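Local coordinates for VC0179-like protein (Escherichia coli, PDB 4XJ6) that probably joins GTP and ATP into the cyclic dinucleotide cyclic GMP-AMP, as a magnesium-dependent bacterial nucleotidyltransferase homologous to cyclic GMP-AMP synthase, at residues Ala32-Gln35 and Ile36-Arg40; Ala48-Val51 and Ala52-Val55; Thr319-Met322 and Lys323-Arg327; Pro330-Phe333 and Asn334-Val337; Glu377-Ser381 and Arg382-Leu386. All blocks are in the same frame, centred on the assembly; numbering follows the deposited sequence.

Contact 1: residues Ala32-Gln35 and Ile36-Arg40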
loop_
_atom_site.group_PDB
_atom_site.type_symbol
_atom_site.label_atom_id
_atom_site.label_comp_id
_atom_site.label_asym_id
_atom_site.label_seq_id
_atom_site.Cartn_x
_atom_site.Cartn_y
_atom_site.Cartn_z
ATOM N N ALA A 32 -12.501 8.117 7.783
ATOM C CA ALA A 32 -13.717 8.687 7.218
ATOM C C ALA A 32 -13.678 8.632 5.697
ATOM O O ALA A 32 -14.680 8.334 5.052
ATOM C CB ALA A 32 -13.905 10.121 7.703
ATOM N N LEU A 33 -12.509 8.914 5.133
ATOM C CA LEU A 33 -12.309 8.829 3.691
ATOM C C LEU A 33 -12.450 7.386 3.212
ATOM O O LEU A 33 -13.060 7.121 2.172
ATOM C CB LEU A 33 -10.937 9.381 3.302
ATOM C CG LEU A 33 -10.734 10.888 3.452
ATOM C CD1 LEU A 33 -9.318 11.275 3.060
ATOM C CD2 LEU A 33 -11.747 11.647 2.611
ATOM N N ARG A 34 -11.884 6.458 3.979
ATOM C CA ARG A 34 -11.969 5.036 3.670
ATOM C C ARG A 34 -13.412 4.552 3.723
ATOM O O ARG A 34 -13.836 3.738 2.901
ATOM C CB ARG A 34 -11.109 4.231 4.644
ATOM C CG ARG A 34 -11.138 2.728 4.415
ATOM C CD ARG A 34 -10.347 1.990 5.486
ATOM N NE ARG A 34 -10.948 2.142 6.808
ATOM C CZ ARG A 34 -10.406 1.692 7.935
ATOM N NH1 ARG A 34 -9.239 1.060 7.911
ATOM N NH2 ARG A 34 -11.028 1.878 9.091
ATOM N N GLN A 35 -14.163 5.064 4.693
ATOM C CA GLN A 35 -15.551 4.666 4.881
ATOM C C GLN A 35 -16.411 5.070 3.690
ATOM O O GLN A 35 -17.316 4.337 3.293
ATOM C CB GLN A 35 -16.109 5.275 6.165
ATOM C CG GLN A 35 -17.398 4.632 6.637
ATOM C CD GLN A 35 -17.957 5.300 7.873
ATOM O OE1 GLN A 35 -17.963 6.526 7.978
ATOM N NE2 GLN A 35 -18.422 4.497 8.824
ATOM N N ILE A 36 -16.128 6.242 3.132
ATOM C CA ILE A 36 -16.817 6.716 1.937
ATOM C C ILE A 36 -16.661 5.735 0.774
ATOM O O ILE A 36 -17.621 5.436 0.062
ATOM C CB ILE A 36 -16.293 8.104 1.500
ATOM C CG1 ILE A 36 -16.641 9.169 2.544
ATOM C CG2 ILE A 36 -16.859 8.487 0.141
ATOM C CD1 ILE A 36 -15.977 10.511 2.293
ATOM N N VAL A 37 -15.446 5.228 0.594
ATOM C CA VAL A 37 -15.151 4.291 -0.484
ATOM C C VAL A 37 -15.785 2.931 -0.221
ATOM O O VAL A 37 -16.298 2.285 -1.136
ATOM C CB VAL A 37 -13.633 4.128 -0.672
ATOM C CG1 VAL A 37 -13.322 3.071 -1.724
ATOM C CG2 VAL A 37 -13.018 5.463 -1.050
ATOM N N ARG A 38 -15.759 2.507 1.039
ATOM C CA ARG A 38 -16.344 1.230 1.433
ATOM C C ARG A 38 -17.853 1.216 1.201
ATOM O O ARG A 38 -18.393 0.267 0.628
ATOM C CB ARG A 38 -16.041 0.925 2.902
ATOM C CG ARG A 38 -14.575 0.628 3.187
ATOM C CD ARG A 38 -14.370 0.129 4.613
ATOM N NE ARG A 38 -12.982 -0.257 4.860
ATOM C CZ ARG A 38 -12.559 -0.871 5.962
ATOM N NH1 ARG A 38 -13.416 -1.179 6.929
ATOM N NH2 ARG A 38 -11.276 -1.185 6.098
ATOM N N GLU A 39 -18.523 2.274 1.648
ATOM C CA GLU A 39 -19.973 2.380 1.526
ATOM C C GLU A 39 -20.419 2.423 0.070
ATOM O O GLU A 39 -21.442 1.845 -0.292
ATOM C CB GLU A 39 -20.474 3.620 2.270
ATOM C CG GLU A 39 -20.364 3.518 3.783
ATOM C CD GLU A 39 -20.445 4.867 4.467
ATOM O OE1 GLU A 39 -20.459 5.896 3.757
ATOM O OE2 GLU A 39 -20.494 4.901 5.715
ATOM N N ARG A 40 -19.640 3.105 -0.762
ATOM C CA ARG A 40 -19.940 3.196 -2.185
ATOM C C ARG A 40 -19.771 1.844 -2.874
ATOM O O ARG A 40 -20.587 1.458 -3.711
ATOM C CB ARG A 40 -19.049 4.244 -2.852
ATOM C CG ARG A 40 -19.244 4.370 -4.350
ATOM C CD ARG A 40 -20.690 4.662 -4.693
ATOM N NE ARG A 40 -21.166 5.897 -4.076
ATOM C CZ ARG A 40 -21.157 7.082 -4.677
ATOM N NH1 ARG A 40 -20.695 7.197 -5.913
ATOM N NH2 ARG A 40 -21.612 8.154 -4.040
#

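Contact 2: residues Ala48-Val51 and Ala52-Val55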
loop_
_atom_site.group_PDB
_atom_site.type_symbol
_atom_site.label_atom_id
_atom_site.label_comp_id
_atom_site.label_asym_id
_atom_site.label_seq_id
_atom_site.Cartn_x
_atom_site.Cartn_y
_atom_site.Cartn_z
ATOM N N ALA A 48 -25.496 -4.301 -8.174
ATOM C CA ALA A 48 -25.152 -5.356 -9.118
ATOM C C ALA A 48 -25.827 -6.668 -8.737
ATOM O O ALA A 48 -26.309 -7.399 -9.602
ATOM C CB ALA A 48 -23.643 -5.532 -9.187
ATOM N N ARG A 49 -25.861 -6.954 -7.438
ATOM C CA ARG A 49 -26.486 -8.171 -6.926
ATOM C C ARG A 49 -27.973 -8.206 -7.243
ATOM O O ARG A 49 -28.507 -9.245 -7.630
ATOM C CB ARG A 49 -26.274 -8.298 -5.415
ATOM C CG ARG A 49 -24.905 -8.827 -5.022
ATOM C CD ARG A 49 -24.826 -9.079 -3.529
ATOM N NE ARG A 49 -24.974 -7.853 -2.755
ATOM C CZ ARG A 49 -25.305 -7.827 -1.470
ATOM N NH1 ARG A 49 -25.530 -8.963 -0.821
ATOM N NH2 ARG A 49 -25.419 -6.668 -0.838
ATOM N N GLN A 50 -28.631 -7.063 -7.081
ATOM C CA GLN A 50 -30.056 -6.942 -7.365
ATOM C C GLN A 50 -30.366 -7.283 -8.818
ATOM O O GLN A 50 -31.322 -8.003 -9.106
ATOM C CB GLN A 50 -30.549 -5.529 -7.045
ATOM C CG GLN A 50 -32.042 -5.337 -7.251
ATOM C CD GLN A 50 -32.877 -6.220 -6.341
ATOM O OE1 GLN A 50 -33.450 -7.218 -6.780
ATOM N NE2 GLN A 50 -32.951 -5.854 -5.067
ATOM N N VAL A 51 -29.551 -6.759 -9.728
ATOM C CA VAL A 51 -29.713 -7.031 -11.150
ATOM C C VAL A 51 -29.383 -8.496 -11.426
ATOM O O VAL A 51 -30.051 -9.148 -12.228
ATOM C CB VAL A 51 -28.825 -6.105 -12.012
ATOM C CG1 VAL A 51 -28.943 -6.464 -13.484
ATOM C CG2 VAL A 51 -29.205 -4.642 -11.782
ATOM N N ALA A 52 -28.366 -9.008 -10.737
ATOM C CA ALA A 52 -27.992 -10.415 -10.834
ATOM C C ALA A 52 -29.151 -11.311 -10.406
ATOM O O ALA A 52 -29.362 -12.381 -10.973
ATOM C CB ALA A 52 -26.758 -10.696 -9.987
ATOM N N ILE A 53 -29.898 -10.862 -9.402
ATOM C CA ILE A 53 -31.095 -11.571 -8.968
ATOM C C ILE A 53 -32.152 -11.539 -10.064
ATOM O O ILE A 53 -32.662 -12.579 -10.479
ATOM C CB ILE A 53 -31.687 -10.962 -7.676
ATOM C CG1 ILE A 53 -30.726 -11.151 -6.505
ATOM C CG2 ILE A 53 -33.026 -11.600 -7.351
ATOM C CD1 ILE A 53 -31.165 -10.461 -5.227
ATOM N N ASP A 54 -32.457 -10.334 -10.536
ATOM C CA ASP A 54 -33.509 -10.118 -11.525
ATOM C C ASP A 54 -33.271 -10.870 -12.833
ATOM O O ASP A 54 -34.228 -11.223 -13.525
ATOM C CB ASP A 54 -33.656 -8.623 -11.814
ATOM C CG ASP A 54 -34.045 -7.824 -10.583
ATOM O OD1 ASP A 54 -34.566 -8.425 -9.619
ATOM O OD2 ASP A 54 -33.833 -6.592 -10.582
ATOM N N VAL A 55 -32.003 -11.105 -13.168
ATOM C CA VAL A 55 -31.639 -11.819 -14.391
ATOM C C VAL A 55 -32.302 -13.189 -14.460
ATOM O O VAL A 55 -33.040 -13.481 -15.399
ATOM C CB VAL A 55 -30.107 -11.994 -14.513
ATOM C CG1 VAL A 55 -29.763 -13.087 -15.517
ATOM C CG2 VAL A 55 -29.453 -10.687 -14.916
#

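Contact 3: residues Thr319-Met322 and Lys323-Arg327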
loop_
_atom_site.group_PDB
_atom_site.type_symbol
_atom_site.label_atom_id
_atom_site.label_comp_id
_atom_site.label_asym_id
_atom_site.label_seq_id
_atom_site.Cartn_x
_atom_site.Cartn_y
_atom_site.Cartn_z
ATOM N N THR A 319 20.506 6.788 16.579
ATOM C CA THR A 319 21.585 7.389 15.800
ATOM C C THR A 319 22.524 6.314 15.268
ATOM O O THR A 319 22.783 6.242 14.069
ATOM C CB THR A 319 22.403 8.401 16.628
ATOM O OG1 THR A 319 21.541 9.440 17.109
ATOM C CG2 THR A 319 23.507 9.016 15.779
ATOM N N GLY A 320 23.027 5.479 16.171
ATOM C CA GLY A 320 23.898 4.383 15.789
ATOM C C GLY A 320 23.187 3.355 14.929
ATOM O O GLY A 320 23.749 2.862 13.952
ATOM N N THR A 321 21.948 3.034 15.290
ATOM C CA THR A 321 21.163 2.047 14.554
ATOM C C THR A 321 20.903 2.466 13.107
ATOM O O THR A 321 21.032 1.654 12.189
ATOM C CB THR A 321 19.816 1.779 15.251
ATOM O OG1 THR A 321 20.056 1.179 16.530
ATOM C CG2 THR A 321 18.947 0.850 14.417
ATOM N N MET A 322 20.542 3.730 12.906
ATOM C CA MET A 322 20.308 4.250 11.560
ATOM C C MET A 322 21.597 4.254 10.746
ATOM O O MET A 322 21.578 4.029 9.536
ATOM C CB MET A 322 19.718 5.661 11.613
ATOM C CG MET A 322 18.245 5.709 11.998
ATOM S SD MET A 322 17.195 4.759 10.878
ATOM C CE MET A 322 17.430 5.659 9.352
ATOM N N LYS A 323 22.714 4.510 11.419
ATOM C CA LYS A 323 24.025 4.477 10.778
ATOM C C LYS A 323 24.378 3.053 10.362
ATOM O O LYS A 323 24.945 2.832 9.293
ATOM C CB LYS A 323 25.095 5.043 11.711
ATOM C CG LYS A 323 25.121 6.561 11.776
ATOM C CD LYS A 323 25.969 7.044 12.937
ATOM C CE LYS A 323 27.374 6.469 12.877
ATOM N NZ LYS A 323 28.151 6.795 14.105
ATOM N N LEU A 324 24.033 2.092 11.214
ATOM C CA LEU A 324 24.233 0.681 10.908
ATOM C C LEU A 324 23.421 0.276 9.685
ATOM O O LEU A 324 23.923 -0.387 8.777
ATOM C CB LEU A 324 23.845 -0.186 12.106
ATOM C CG LEU A 324 23.753 -1.690 11.857
ATOM C CD1 LEU A 324 25.118 -2.263 11.497
ATOM C CD2 LEU A 324 23.162 -2.407 13.066
ATOM N N ILE A 325 22.157 0.684 9.677
ATOM C CA ILE A 325 21.245 0.379 8.582
ATOM C C ILE A 325 21.712 0.993 7.265
ATOM O O ILE A 325 21.738 0.320 6.235
ATOM C CB ILE A 325 19.822 0.868 8.908
ATOM C CG1 ILE A 325 19.208 -0.001 10.006
ATOM C CG2 ILE A 325 18.936 0.850 7.669
ATOM C CD1 ILE A 325 17.876 0.501 10.490
ATOM N N ALA A 326 22.088 2.268 7.311
ATOM C CA ALA A 326 22.529 2.995 6.123
ATOM C C ALA A 326 23.761 2.351 5.495
ATOM O O ALA A 326 23.859 2.232 4.275
ATOM C CB ALA A 326 22.815 4.449 6.471
ATOM N N ARG A 327 24.696 1.930 6.340
ATOM C CA ARG A 327 25.935 1.310 5.880
ATOM C C ARG A 327 25.687 0.001 5.130
ATOM O O ARG A 327 26.308 -0.264 4.099
ATOM C CB ARG A 327 26.870 1.057 7.066
ATOM C CG ARG A 327 28.016 0.095 6.777
ATOM C CD ARG A 327 29.126 0.752 5.976
ATOM N NE ARG A 327 30.128 1.359 6.846
ATOM C CZ ARG A 327 31.436 1.156 6.739
ATOM N NH1 ARG A 327 31.912 0.359 5.794
ATOM N NH2 ARG A 327 32.270 1.754 7.579
#

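Contact 4: residues Pro330-Phe333 and Asn334-Val337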
loop_
_atom_site.group_PDB
_atom_site.type_symbol
_atom_site.label_atom_id
_atom_site.label_comp_id
_atom_site.label_asym_id
_atom_site.label_seq_id
_atom_site.Cartn_x
_atom_site.Cartn_y
_atom_site.Cartn_z
ATOM N N PRO A 330 22.827 -0.898 1.158
ATOM C CA PRO A 330 23.120 -1.177 -0.254
ATOM C C PRO A 330 23.547 -2.622 -0.509
ATOM O O PRO A 330 23.297 -3.156 -1.591
ATOM C CB PRO A 330 24.270 -0.216 -0.571
ATOM C CG PRO A 330 24.168 0.852 0.447
ATOM C CD PRO A 330 23.691 0.176 1.681
ATOM N N GLU A 331 24.180 -3.247 0.478
ATOM C CA GLU A 331 24.646 -4.620 0.326
ATOM C C GLU A 331 23.489 -5.605 0.417
ATOM O O GLU A 331 23.539 -6.687 -0.167
ATOM C CB GLU A 331 25.706 -4.949 1.376
ATOM C CG GLU A 331 26.974 -4.122 1.244
ATOM C CD GLU A 331 27.632 -4.265 -0.119
ATOM O OE1 GLU A 331 27.598 -5.375 -0.693
ATOM O OE2 GLU A 331 28.181 -3.261 -0.617
ATOM N N GLU A 332 22.448 -5.226 1.150
ATOM C CA GLU A 332 21.240 -6.036 1.227
ATOM C C GLU A 332 20.573 -6.139 -0.132
ATOM O O GLU A 332 20.168 -7.222 -0.557
ATOM C CB GLU A 332 20.261 -5.454 2.241
ATOM C CG GLU A 332 20.619 -5.769 3.668
ATOM C CD GLU A 332 20.745 -7.258 3.910
ATOM O OE1 GLU A 332 19.867 -8.014 3.445
ATOM O OE2 GLU A 332 21.725 -7.671 4.558
ATOM N N PHE A 333 20.461 -5.001 -0.810
ATOM C CA PHE A 333 19.845 -4.950 -2.129
ATOM C C PHE A 333 20.778 -5.506 -3.200
ATOM O O PHE A 333 20.329 -5.906 -4.272
ATOM C CB PHE A 333 19.431 -3.516 -2.465
ATOM C CG PHE A 333 18.167 -3.076 -1.779
ATOM C CD1 PHE A 333 18.165 -2.770 -0.431
ATOM C CD2 PHE A 333 16.977 -2.976 -2.484
ATOM C CE1 PHE A 333 17.001 -2.373 0.202
ATOM C CE2 PHE A 333 15.811 -2.579 -1.859
ATOM C CZ PHE A 333 15.824 -2.278 -0.508
ATOM N N ASN A 334 22.076 -5.533 -2.907
ATOM C CA ASN A 334 23.045 -6.176 -3.789
ATOM C C ASN A 334 22.962 -7.691 -3.668
ATOM O O ASN A 334 23.190 -8.418 -4.634
ATOM C CB ASN A 334 24.465 -5.699 -3.478
ATOM C CG ASN A 334 24.804 -4.400 -4.179
ATOM O OD1 ASN A 334 24.317 -4.130 -5.277
ATOM N ND2 ASN A 334 25.646 -3.589 -3.550
ATOM N N ARG A 335 22.633 -8.161 -2.469
ATOM C CA ARG A 335 22.419 -9.582 -2.228
ATOM C C ARG A 335 21.094 -10.038 -2.821
ATOM O O ARG A 335 20.897 -11.221 -3.103
ATOM C CB ARG A 335 22.432 -9.891 -0.732
ATOM C CG ARG A 335 23.805 -9.873 -0.088
ATOM C CD ARG A 335 23.701 -10.207 1.392
ATOM N NE ARG A 335 25.010 -10.362 2.017
ATOM C CZ ARG A 335 25.193 -10.730 3.281
ATOM N NH1 ARG A 335 24.147 -10.984 4.056
ATOM N NH2 ARG A 335 26.420 -10.848 3.770
ATOM N N GLY A 336 20.184 -9.087 -3.004
ATOM C CA GLY A 336 18.831 -9.396 -3.425
ATOM C C GLY A 336 17.935 -9.474 -2.207
ATOM O O GLY A 336 18.328 -10.021 -1.177
ATOM N N VAL A 337 16.736 -8.912 -2.318
ATOM C CA VAL A 337 15.788 -8.921 -1.212
ATOM C C VAL A 337 14.616 -9.843 -1.525
ATOM O O VAL A 337 13.758 -9.518 -2.344
ATOM C CB VAL A 337 15.258 -7.503 -0.898
ATOM C CG1 VAL A 337 14.365 -7.533 0.332
ATOM C CG2 VAL A 337 16.414 -6.529 -0.700
#

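Contact 5: residues Glu377-Ser381 and Arg382-Leu386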
loop_
_atom_site.group_PDB
_atom_site.type_symbol
_atom_site.label_atom_id
_atom_site.label_comp_id
_atom_site.label_asym_id
_atom_site.label_seq_id
_atom_site.Cartn_x
_atom_site.Cartn_y
_atom_site.Cartn_z
ATOM N N GLU A 377 26.928 14.106 11.641
ATOM C CA GLU A 377 27.521 13.750 12.922
ATOM C C GLU A 377 28.803 14.532 13.207
ATOM O O GLU A 377 29.089 14.887 14.352
ATOM C CB GLU A 377 27.793 12.243 12.943
ATOM C CG GLU A 377 28.668 11.763 14.079
ATOM C CD GLU A 377 28.836 10.258 14.072
ATOM O OE1 GLU A 377 27.814 9.541 14.013
ATOM O OE2 GLU A 377 29.993 9.792 14.122
ATOM N N GLN A 378 29.561 14.813 12.153
ATOM C CA GLN A 378 30.857 15.464 12.293
ATOM C C GLN A 378 30.834 16.924 11.843
ATOM O O GLN A 378 31.883 17.553 11.709
ATOM C CB GLN A 378 31.916 14.688 11.510
ATOM C CG GLN A 378 32.241 13.329 12.112
ATOM C CD GLN A 378 32.903 12.395 11.122
ATOM O OE1 GLN A 378 32.307 12.018 10.114
ATOM N NE2 GLN A 378 34.144 12.015 11.403
ATOM N N SER A 379 29.637 17.457 11.612
ATOM C CA SER A 379 29.480 18.874 11.302
ATOM C C SER A 379 29.989 19.722 12.461
ATOM O O SER A 379 29.779 19.387 13.627
ATOM C CB SER A 379 28.019 19.213 11.005
ATOM O OG SER A 379 27.570 18.561 9.831
ATOM N N GLU A 380 30.657 20.823 12.136
ATOM C CA GLU A 380 31.286 21.658 13.151
ATOM C C GLU A 380 30.259 22.420 13.986
ATOM O O GLU A 380 30.440 22.593 15.190
ATOM C CB GLU A 380 32.265 22.635 12.497
ATOM C CG GLU A 380 33.646 22.637 13.129
ATOM C CD GLU A 380 34.736 22.957 12.125
ATOM O OE1 GLU A 380 34.891 24.144 11.770
ATOM O OE2 GLU A 380 35.431 22.017 11.682
ATOM N N SER A 381 29.185 22.871 13.346
ATOM C CA SER A 381 28.142 23.604 14.056
ATOM C C SER A 381 26.855 22.792 14.141
ATOM O O SER A 381 26.656 21.836 13.391
ATOM C CB SER A 381 27.865 24.950 13.381
ATOM O OG SER A 381 26.755 24.865 12.506
ATOM N N ARG A 382 25.985 23.192 15.060
ATOM C CA ARG A 382 24.732 22.493 15.312
ATOM C C ARG A 382 23.713 22.713 14.197
ATOM O O ARG A 382 22.990 21.789 13.817
ATOM C CB ARG A 382 24.155 22.943 16.655
ATOM C CG ARG A 382 22.804 22.359 16.997
ATOM C CD ARG A 382 22.710 22.052 18.484
ATOM N NE ARG A 382 23.537 22.943 19.294
ATOM C CZ ARG A 382 23.571 22.924 20.624
ATOM N NH1 ARG A 382 22.819 22.063 21.300
ATOM N NH2 ARG A 382 24.355 23.770 21.281
ATOM N N GLU A 383 23.658 23.932 13.670
ATOM C CA GLU A 383 22.736 24.234 12.582
ATOM C C GLU A 383 23.206 23.552 11.302
ATOM O O GLU A 383 22.401 23.216 10.434
ATOM C CB GLU A 383 22.605 25.746 12.368
ATOM C CG GLU A 383 23.784 26.396 11.660
ATOM C CD GLU A 383 23.446 27.774 11.126
ATOM O OE1 GLU A 383 22.351 28.281 11.448
ATOM O OE2 GLU A 383 24.268 28.345 10.378
ATOM N N GLU A 384 24.514 23.342 11.201
ATOM C CA GLU A 384 25.098 22.682 10.044
ATOM C C GLU A 384 24.752 21.199 10.052
ATOM O O GLU A 384 24.529 20.596 9.001
ATOM C CB GLU A 384 26.614 22.876 10.025
ATOM C CG GLU A 384 27.313 22.138 8.904
ATOM C CD GLU A 384 28.821 22.211 9.005
ATOM O OE1 GLU A 384 29.337 23.127 9.681
ATOM O OE2 GLU A 384 29.491 21.343 8.407
ATOM N N ALA A 385 24.705 20.620 11.247
ATOM C CA ALA A 385 24.360 19.215 11.411
ATOM C C ALA A 385 22.926 18.958 10.968
ATOM O O ALA A 385 22.636 17.957 10.314
ATOM C CB ALA A 385 24.557 18.786 12.859
ATOM N N LEU A 386 22.035 19.877 11.328
ATOM C CA LEU A 386 20.620 19.749 10.995
ATOM C C LEU A 386 20.396 19.812 9.492
ATOM O O LEU A 386 19.729 18.949 8.923
ATOM C CB LEU A 386 19.803 20.838 11.688
ATOM C CG LEU A 386 18.334 20.919 11.273
ATOM C CD1 LEU A 386 17.596 19.637 11.639
ATOM C CD2 LEU A 386 17.663 22.129 11.900
#

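Contact 1: residues Ala32-Gln35 and Ile36-Arg40
In the first half of the long helix 24-57, which lies across the nucleotidyltransferase sheet, Arg34 and Arg38 stack their guanidinium groups one turn apart. The planes are 25° from parallel and the group centres 3.9 Å apart. Arg38 NH2 rides over one face of the Arg34 group, displaced toward its rim, and stands 3.4 Å from Arg34 NE. Both chains leave the helix side by side in the same direction; Arg34 sets out with CG anti to its own N (chi1 179°) and bends at chi3, while Arg38 stays extended as far as NE. Beneath the pair, Arg38 N donates to Arg34 O at 2.9 Å. On another flank Gln35 CG meets the carboxylate oxygen Glu39 OE2 at 3.2 Å, and Glu39 N is bonded to Gln35 O at 2.9 Å. Leu33 CD2 and Ile36 CD1 make a looser apolar touch at 4.4 Å, while Val37 packs on Leu160 and Leu163 of helix 149-166. Arg34 NH1 is hydrogen-bonded to Thr109 and Arg38 NH2 forms a salt bridge with Asp132. These two partners hold the guanidinium groups in their offset stack, and the Asp132 carboxylate probably balances part of the positive charge.

Contact 2: residues Ala48-Val51 and Ala52-Val55
Arg49 O takes the backbone N-H of Ile53 at 2.8 Å and has Ile53 CG1 lying against it at 3.1 Å. Ala52 N is likewise bonded to Ala48 O at 2.8 Å. The next carbonyl, Gln50 O, receives Asp54 N at 3.0 Å, along a fairly straight bond of 163°. Asp54 CG approaches Gln50 O to 3.1 Å because chi1 of -61° sets the carboxylate beside the backbone N and turns it toward the preceding turn. The Gln50 side chain bends at chi2 toward Asp54, which also has a long, weak ion pair with Lys68. The inner flank is apolar: Val51 CG1 comes to 4.5 Å from Val55 CG2, which also rests on Val51 O at 3.2 Å. These two valines face Val65 of helix 62-69, whereas Ala48 and Ala52 touch Phe100 of helix 94-102. Such a division, with valines and alanines inward and Gln50 and Asp54 outward, is that of an amphipathic alpha-helix, here the far end of helix 24-57 packed among short helices.

Contact 3: residues Thr319-Met322 and Lys323-Arg327
Thr321, Met322 and Ile325 form the tightly packed face of helix 318-335, an amphipathic alpha-helix of the C-terminal domain, while Lys323 and Leu324 look toward its more open side. On the packed face Thr321 and Ile325 run across one another one turn apart, the methyl CG2 of Thr321 standing 4.1 Å from Ile325 CD1. Thr321 CG2 is placed there by chi1 of -65°, which sets OG1 beside the backbone N, where it bonds back to Asp317 O. Met322, bent at both chi2 and chi3, brings SD to 4.3 Å from Ile325 CD1. Val278 of helix 274-289 touches both Thr321 and Ile325, and Met322 lies on Phe281 and Met282, so these side chains fill the seam between helices. Beneath them Ile325 N and Ala326 N donate to Thr321 O and Met322 O, each at 2.9 Å. The other side is looser and more polar. Gly320 adds no side chain here, and Leu324 CB lies against Thr321 O while its side chain also meets Glu311 and His313. Lys323 bends at chi3 and leads away to a salt bridge with Glu377. Its aliphatic stem lies on Thr319, with CG 3.3 Å from Thr319 O and CD 4.2 Å from the methyl CG2 of Thr319.

Contact 4: residues Pro330-Phe333 and Asn334-Val337
Arg335 N to Glu331 O at 2.9 Å and Asn334 N to Pro330 O at 3.0 Å are main-chain bonds of the C-terminal turn of helix 318-335, in the C-terminal domain. Both are bent, with angles of 142° and 134° at the hydrogen. Gly336 then leaves the helix with positive phi, a shape that suits glycine because a side chain would collide with Arg335 O. The Asn334 amide stays near the same turn, its ND2 3.1 Å from Pro330 O but badly angled for a bond; its OD1 accepts instead from Arg360. Glu332, bent at chi2, holds a salt bridge to Arg310, and Arg335 lies obliquely beside its carboxylate. Glu332 OE2 and Arg335 NH1 are 4.1 Å apart, beyond a salt bridge and with no N-H directed at the oxygen, so any attraction is probably one of charge at a distance. Farther in the packing is apolar. Past Gly336, Val337 reaches the buried ring of Phe333, which also meets Phe349 edge-to-face. Val337 CG1 is anti to its backbone N (chi1 -175°), leaving CG2 to sit squarely over the ring face in a CH-pi contact, 3.9 Å from the centroid of Phe333.

Contact 5: residues Glu377-Ser381 and Arg382-Leu386
Ser381 OG accepts the backbone N-H of Glu384 at 3.0 Å, the N-cap bond that starts helix 382-393. The N-H points at the oxygen with an angle of 147°, and Glu384 CB closes in on the same hydroxyl at 3.2 Å. Ser381 also gives its main chain to the first turn: Ala385 N donates to Ser381 O at 3.1 Å, from a direction tilted out of the carbonyl plane. A polar group thus meets the amide end of the helix, whose dipole would favour the oxygen there. From the helix side, Glu384 reaches back over the loop. Its extended chain, with CG anti to the backbone N (chi1 176°), lies along Ser379, the OE2 oxygen 3.7 Å from Ser379 CB, while its other oxygen, OE1, lies 3.6 Å from Glu380 N. Ser379 in turn fits against the helix, its CB 4.0 Å from the methyl CB of Ala385. A second shell fixes this serine: Ser379 OG is hydrogen-bonded to Ala375 O, at the end of the preceding helix, and Ser379 O accepts from Trp3. Arg382 bonds through NH1 to Ile403 O. The short turn therefore joins helix 357-377 to helix 382-393, with the N-terminal residues around Trp3 and Phe5 and the C-terminal chain at Ile403 packed beside it.

Overall arrangement
All five contacts are local. Contacts 1 and 2 share helix 24-57, their centres about 23 Å apart; the first lies nearer the chain's centre, with arginines tied to the sheet, whereas the second, farther out, packs valines and alanines among short helices. Contacts 3 and 4 share helix 318-335, on the opposite side of the chain's centre from both: contact 3 is regular helical packing in the first half, contact 4 the helix terminus. Contacts 2, 3 and 4 bury half of their residues; contacts 1 and 5 have more surface character. Contact 5 is the most peripheral, capping a helix start where contact 4 ends one, and the Lys323-Glu377 salt bridge connects it to contact 3.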